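PDB 5IG2: short-chain dehydrogenase/reductase SDR from Burkholderia phymatum, which binds NAD and probably acts as an oxidoreductase on CH-OH groups of its substrates, as in other short-chain dehydrogenases/reductases. Local coordinates for residues C191-V199 against R256-P264. Numbering follows the deposited sequence.
With NAD (nicotinamide-adenine-dinucleotide), chain F.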
loop_
_atom_site.group_PDB
_atom_site.type_symbol
_atom_site.label_atom_id
_atom_site.label_comp_id
_atom_site.label_asym_id
_atom_site.label_seq_id
_atom_site.Cartn_x
_atom_site.Cartn_y
_atom_site.Cartn_z
ATOM N N CYS B 191 -51.999 -7.436 -32.609
ATOM C CA CYS B 191 -51.840 -6.827 -31.298
ATOM C C CYS B 191 -51.410 -7.873 -30.273
ATOM O O CYS B 191 -51.549 -9.080 -30.491
ATOM C CB CYS B 191 -53.128 -6.116 -30.868
ATOM S SG CYS B 191 -54.537 -7.202 -30.569
ATOM N N SER B 192 -50.864 -7.387 -29.156
ATOM C CA SER B 192 -50.424 -8.238 -28.060
ATOM C C SER B 192 -50.784 -7.587 -26.731
ATOM O O SER B 192 -50.986 -6.373 -26.635
ATOM C CB SER B 192 -48.912 -8.504 -28.086
ATOM O OG SER B 192 -48.503 -9.159 -29.282
ATOM N N LEU B 193 -50.818 -8.415 -25.694
ATOM C CA LEU B 193 -51.255 -8.012 -24.366
ATOM C C LEU B 193 -50.152 -8.373 -23.379
ATOM O O LEU B 193 -49.881 -9.558 -23.160
ATOM C CB LEU B 193 -52.574 -8.706 -24.008
ATOM C CG LEU B 193 -53.145 -8.496 -22.595
ATOM C CD1 LEU B 193 -53.474 -7.020 -22.347
ATOM C CD2 LEU B 193 -54.362 -9.396 -22.363
ATOM N N LEU B 194 -49.541 -7.360 -22.763
ATOM C CA LEU B 194 -48.414 -7.552 -21.851
ATOM C C LEU B 194 -48.899 -7.539 -20.399
ATOM O O LEU B 194 -49.479 -6.545 -19.945
ATOM C CB LEU B 194 -47.363 -6.468 -22.080
ATOM C CG LEU B 194 -46.162 -6.447 -21.139
ATOM C CD1 LEU B 194 -45.365 -7.738 -21.269
ATOM C CD2 LEU B 194 -45.288 -5.247 -21.452
ATOM N N CYS B 195 -48.634 -8.630 -19.664
ATOM C CA CYS B 195 -49.134 -8.818 -18.295
ATOM C C CYS B 195 -48.014 -9.179 -17.324
ATOM O O CYS B 195 -47.885 -10.344 -16.910
ATOM C CB CYS B 195 -50.213 -9.901 -18.260
ATOM S SG CYS B 195 -51.686 -9.529 -19.257
ATOM N N PRO B 196 -47.203 -8.204 -16.911
ATOM C CA PRO B 196 -46.091 -8.492 -16.002
ATOM C C PRO B 196 -46.514 -8.491 -14.542
ATOM O O PRO B 196 -47.530 -7.912 -14.158
ATOM C CB PRO B 196 -45.108 -7.338 -16.261
ATOM C CG PRO B 196 -45.670 -6.575 -17.431
ATOM C CD PRO B 196 -47.138 -6.829 -17.416
ATOM N N ALA B 197 -45.699 -9.173 -13.729
ATOM C CA ALA B 197 -45.744 -9.031 -12.282
ATOM C C ALA B 197 -44.786 -7.911 -11.878
ATOM O O ALA B 197 -44.289 -7.158 -12.721
ATOM C CB ALA B 197 -45.412 -10.357 -11.599
ATOM N N PHE B 198 -44.500 -7.788 -10.586
ATOM C CA PHE B 198 -43.769 -6.617 -10.102
ATOM C C PHE B 198 -42.362 -6.547 -10.695
ATOM O O PHE B 198 -41.626 -7.537 -10.697
ATOM C CB PHE B 198 -43.691 -6.641 -8.578
ATOM C CG PHE B 198 -45.024 -6.736 -7.909
ATOM C CD1 PHE B 198 -45.889 -5.657 -7.910
ATOM C CD2 PHE B 198 -45.410 -7.906 -7.272
ATOM C CE1 PHE B 198 -47.114 -5.744 -7.289
ATOM C CE2 PHE B 198 -46.623 -7.996 -6.653
ATOM C CZ PHE B 198 -47.482 -6.915 -6.660
ATOM N N VAL B 199 -41.998 -5.364 -11.186
ATOM C CA VAL B 199 -40.690 -5.070 -11.777
ATOM C C VAL B 199 -40.227 -3.724 -11.229
ATOM O O VAL B 199 -41.055 -2.801 -11.140
ATOM C CB VAL B 199 -40.774 -5.021 -13.313
ATOM C CG1 VAL B 199 -39.441 -4.597 -13.911
ATOM C CG2 VAL B 199 -41.212 -6.359 -13.868
ATOM N N ARG B 256 -45.649 -12.578 -33.132
ATOM C CA ARG B 256 -47.032 -12.098 -33.083
ATOM C C ARG B 256 -47.860 -12.880 -32.075
ATOM O O ARG B 256 -49.035 -13.172 -32.297
ATOM C CB ARG B 256 -47.673 -12.126 -34.474
ATOM C CG ARG B 256 -47.024 -11.128 -35.441
ATOM C CD ARG B 256 -47.721 -11.119 -36.781
ATOM N NE ARG B 256 -47.117 -10.175 -37.721
ATOM C CZ ARG B 256 -46.058 -10.453 -38.486
ATOM N NH1 ARG B 256 -45.468 -11.639 -38.406
ATOM N NH2 ARG B 256 -45.581 -9.544 -39.327
ATOM N N ARG B 257 -47.243 -13.210 -30.947
ATOM C CA ARG B 257 -47.950 -13.895 -29.874
ATOM C C ARG B 257 -48.761 -12.887 -29.068
ATOM O O ARG B 257 -48.267 -11.809 -28.728
ATOM C CB ARG B 257 -46.963 -14.627 -28.965
ATOM C CG ARG B 257 -47.634 -15.358 -27.817
ATOM C CD ARG B 257 -46.676 -16.259 -27.058
ATOM N NE ARG B 257 -46.046 -15.584 -25.929
ATOM C CZ ARG B 257 -44.754 -15.269 -25.870
ATOM N NH1 ARG B 257 -43.942 -15.563 -26.883
ATOM N NH2 ARG B 257 -44.271 -14.666 -24.791
ATOM N N PHE B 258 -50.005 -13.249 -28.745
ATOM C CA PHE B 258 -50.904 -12.299 -28.092
ATOM C C PHE B 258 -50.594 -12.126 -26.602
ATOM O O PHE B 258 -50.341 -11.010 -26.138
ATOM C CB PHE B 258 -52.365 -12.727 -28.284
ATOM C CG PHE B 258 -53.341 -11.797 -27.620
ATOM C CD1 PHE B 258 -53.690 -10.600 -28.225
ATOM C CD2 PHE B 258 -53.875 -12.095 -26.375
ATOM C CE1 PHE B 258 -54.572 -9.726 -27.605
ATOM C CE2 PHE B 258 -54.755 -11.218 -25.749
ATOM C CZ PHE B 258 -55.098 -10.033 -26.371
ATOM N N TYR B 259 -50.653 -13.209 -25.822
ATOM C CA TYR B 259 -50.456 -13.114 -24.377
ATOM C C TYR B 259 -48.974 -13.088 -24.048
ATOM O O TYR B 259 -48.248 -14.036 -24.367
ATOM C CB TYR B 259 -51.109 -14.292 -23.653
ATOM C CG TYR B 259 -52.613 -14.254 -23.652
ATOM C CD1 TYR B 259 -53.302 -13.354 -22.840
ATOM C CD2 TYR B 259 -53.349 -15.107 -24.469
ATOM C CE1 TYR B 259 -54.683 -13.314 -22.837
ATOM C CE2 TYR B 259 -54.738 -15.071 -24.480
ATOM C CZ TYR B 259 -55.396 -14.170 -23.663
ATOM O OH TYR B 259 -56.766 -14.138 -23.660
ATOM N N ILE B 260 -48.529 -12.041 -23.373
ATOM C CA ILE B 260 -47.145 -11.959 -22.925
ATOM C C ILE B 260 -47.157 -11.972 -21.402
ATOM O O ILE B 260 -47.395 -10.938 -20.765
ATOM C CB ILE B 260 -46.435 -10.725 -23.473
ATOM C CG1 ILE B 260 -46.789 -10.557 -24.959
ATOM C CG2 ILE B 260 -44.935 -10.886 -23.247
ATOM C CD1 ILE B 260 -46.359 -9.234 -25.564
ATOM N N LEU B 261 -46.907 -13.140 -20.812
ATOM C CA LEU B 261 -46.817 -13.304 -19.364
ATOM C C LEU B 261 -45.338 -13.452 -19.039
ATOM O O LEU B 261 -44.790 -14.551 -19.062
ATOM C CB LEU B 261 -47.620 -14.510 -18.886
ATOM C CG LEU B 261 -49.080 -14.300 -18.488
ATOM C CD1 LEU B 261 -49.872 -13.584 -19.565
ATOM C CD2 LEU B 261 -49.732 -15.645 -18.167
ATOM N N THR B 262 -44.690 -12.328 -18.742
ATOM C CA THR B 262 -43.266 -12.340 -18.446
ATOM C C THR B 262 -42.939 -13.055 -17.141
ATOM O O THR B 262 -41.796 -13.478 -16.955
ATOM C CB THR B 262 -42.744 -10.909 -18.381
ATOM O OG1 THR B 262 -43.483 -10.193 -17.383
ATOM C CG2 THR B 262 -42.929 -10.224 -19.724
ATOM N N HIS B 263 -43.902 -13.175 -16.226
ATOM C CA HIS B 263 -43.705 -13.810 -14.924
ATOM C C HIS B 263 -44.656 -15.001 -14.820
ATOM O O HIS B 263 -45.707 -14.917 -14.161
ATOM C CB HIS B 263 -43.962 -12.821 -13.787
ATOM C CG HIS B 263 -43.034 -11.647 -13.764
ATOM N ND1 HIS B 263 -43.117 -10.613 -14.672
ATOM C CD2 HIS B 263 -42.028 -11.323 -12.915
ATOM C CE1 HIS B 263 -42.192 -9.711 -14.393
ATOM N NE2 HIS B 263 -41.518 -10.117 -13.331
ATOM N N PRO B 264 -44.325 -16.131 -15.451
ATOM C CA PRO B 264 -45.269 -17.259 -15.476
ATOM C C PRO B 264 -45.503 -17.888 -14.114
ATOM O O PRO B 264 -46.458 -18.662 -13.962
ATOM C CB PRO B 264 -44.607 -18.249 -16.443
ATOM C CG PRO B 264 -43.153 -17.940 -16.336
ATOM C CD PRO B 264 -43.072 -16.445 -16.157
HETATM P PA NAD F . -43.117 4.008 -14.477
HETATM O O1A NAD F . -43.632 4.959 -13.469
HETATM O O2A NAD F . -41.611 3.735 -14.354
HETATM O O5B NAD F . -43.436 4.438 -15.977
HETATM C C5B NAD F . -44.757 4.865 -16.359
HETATM C C4B NAD F . -44.605 6.185 -17.062
HETATM O O4B NAD F . -45.903 6.645 -17.499
HETATM C C3B NAD F . -43.995 7.320 -16.220
HETATM O O3B NAD F . -42.847 7.876 -16.850
HETATM C C2B NAD F . -45.126 8.357 -16.133
HETATM O O2B NAD F . -44.643 9.695 -16.151
HETATM C C1B NAD F . -45.905 8.053 -17.404
HETATM N N9A NAD F . -47.283 8.527 -17.393
HETATM C C8A NAD F . -48.166 8.501 -16.345
HETATM N N7A NAD F . -49.303 9.107 -16.589
HETATM C C5A NAD F . -49.161 9.558 -17.892
HETATM C C6A NAD F . -50.013 10.289 -18.740
HETATM N N6A NAD F . -51.190 10.790 -18.356
HETATM N N1A NAD F . -49.585 10.539 -19.998
HETATM C C2A NAD F . -48.376 10.098 -20.365
HETATM N N3A NAD F . -47.472 9.423 -19.645
HETATM C C4A NAD F . -47.928 9.189 -18.407
HETATM O O3 NAD F . -43.898 2.630 -14.358
HETATM P PN NAD F . -43.909 1.322 -15.277
HETATM O O1N NAD F . -42.814 1.393 -16.277
HETATM O O2N NAD F . -43.974 0.162 -14.361
HETATM O O5D NAD F . -45.326 1.513 -15.977
HETATM C C5D NAD F . -45.558 1.088 -17.338
HETATM C C4D NAD F . -46.798 0.229 -17.356
HETATM O O4D NAD F . -46.530 -1.057 -16.747
HETATM C C3D NAD F . -48.014 0.805 -16.619
HETATM O O3D NAD F . -49.181 0.620 -17.410
HETATM C C2D NAD F . -48.097 -0.065 -15.364
HETATM O O2D NAD F . -49.430 -0.120 -14.874
HETATM C C1D NAD F . -47.628 -1.390 -15.946
HETATM N N1N NAD F . -47.187 -2.473 -14.942
HETATM C C2N NAD F . -46.156 -2.212 -14.117
HETATM C C3N NAD F . -45.712 -3.181 -13.235
HETATM C C7N NAD F . -44.480 -3.028 -12.399
HETATM O O7N NAD F . -44.324 -3.761 -11.410
HETATM N N7N NAD F . -43.656 -2.033 -12.681
HETATM C C4N NAD F . -46.346 -4.418 -13.232
HETATM C C5N NAD F . -47.393 -4.663 -14.104
HETATM C C6N NAD F . -47.808 -3.669 -14.955
HETATM O O HOH W 1 -51.440 -11.591 -31.577
HETATM O O HOH W 2 -46.751 -12.762 -16.104
HETATM O O HOH W 3 -39.615 -8.729 -11.780
#
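Leu193 N donates to Phe258 O (2.7 Å), and Leu193 O accepts from Ile260 N (2.8 Å). Cys195 N then reaches Ile260 O, so three backbone bonds join the two segments in parallel register. Ser192 adds a side-chain bond: its OG donates a hydrogen bond to Arg257 O (2.7 Å) from above the carbonyl plane. The same hydroxyl also bonds His145 on the next strand. Water bridges continue the pairing at both ends. One links Cys191 O to Arg256 O; another links Cys195 O to His263 N.

This is the edge of the Rossmann-type sheet of the SDR fold. The short strand 259-260 is one of the two outermost strands within the chain and lies beside strand 189-194. The loop after strand 189-194, Pro196 to Val199, lines the NAD pocket. There Val199 N and O both bond the nicotinamide carboxamide.

Apolar contacts flank the ladder. Leu193 CB sits over one face of the Phe258 ring, 4.1 Å from its centroid, a CH-pi contact. Phe258 has CG anti to its backbone N (chi1 179°), which brings the ring beside Cys191 and Leu193. Cys191 SG meets this ring at its edge, in plane. On the opposite sheet face, Leu194 CD1 touches Ile260 CG2 (3.7 Å) and Thr262 CG2.

Beyond the ladder, the His263 ring packs on Ala197 and Val199. Ala197 CB lies over one face of the His263 ring, 3.8 Å from its centroid, while Val199 CG2 meets the edge at His263 CE1 (3.5 Å). ND1 shares a hydrogen bond with Thr262 OG1, and NE2 is bridged by a water to Phe198 O, which helps fix the ring's rotation.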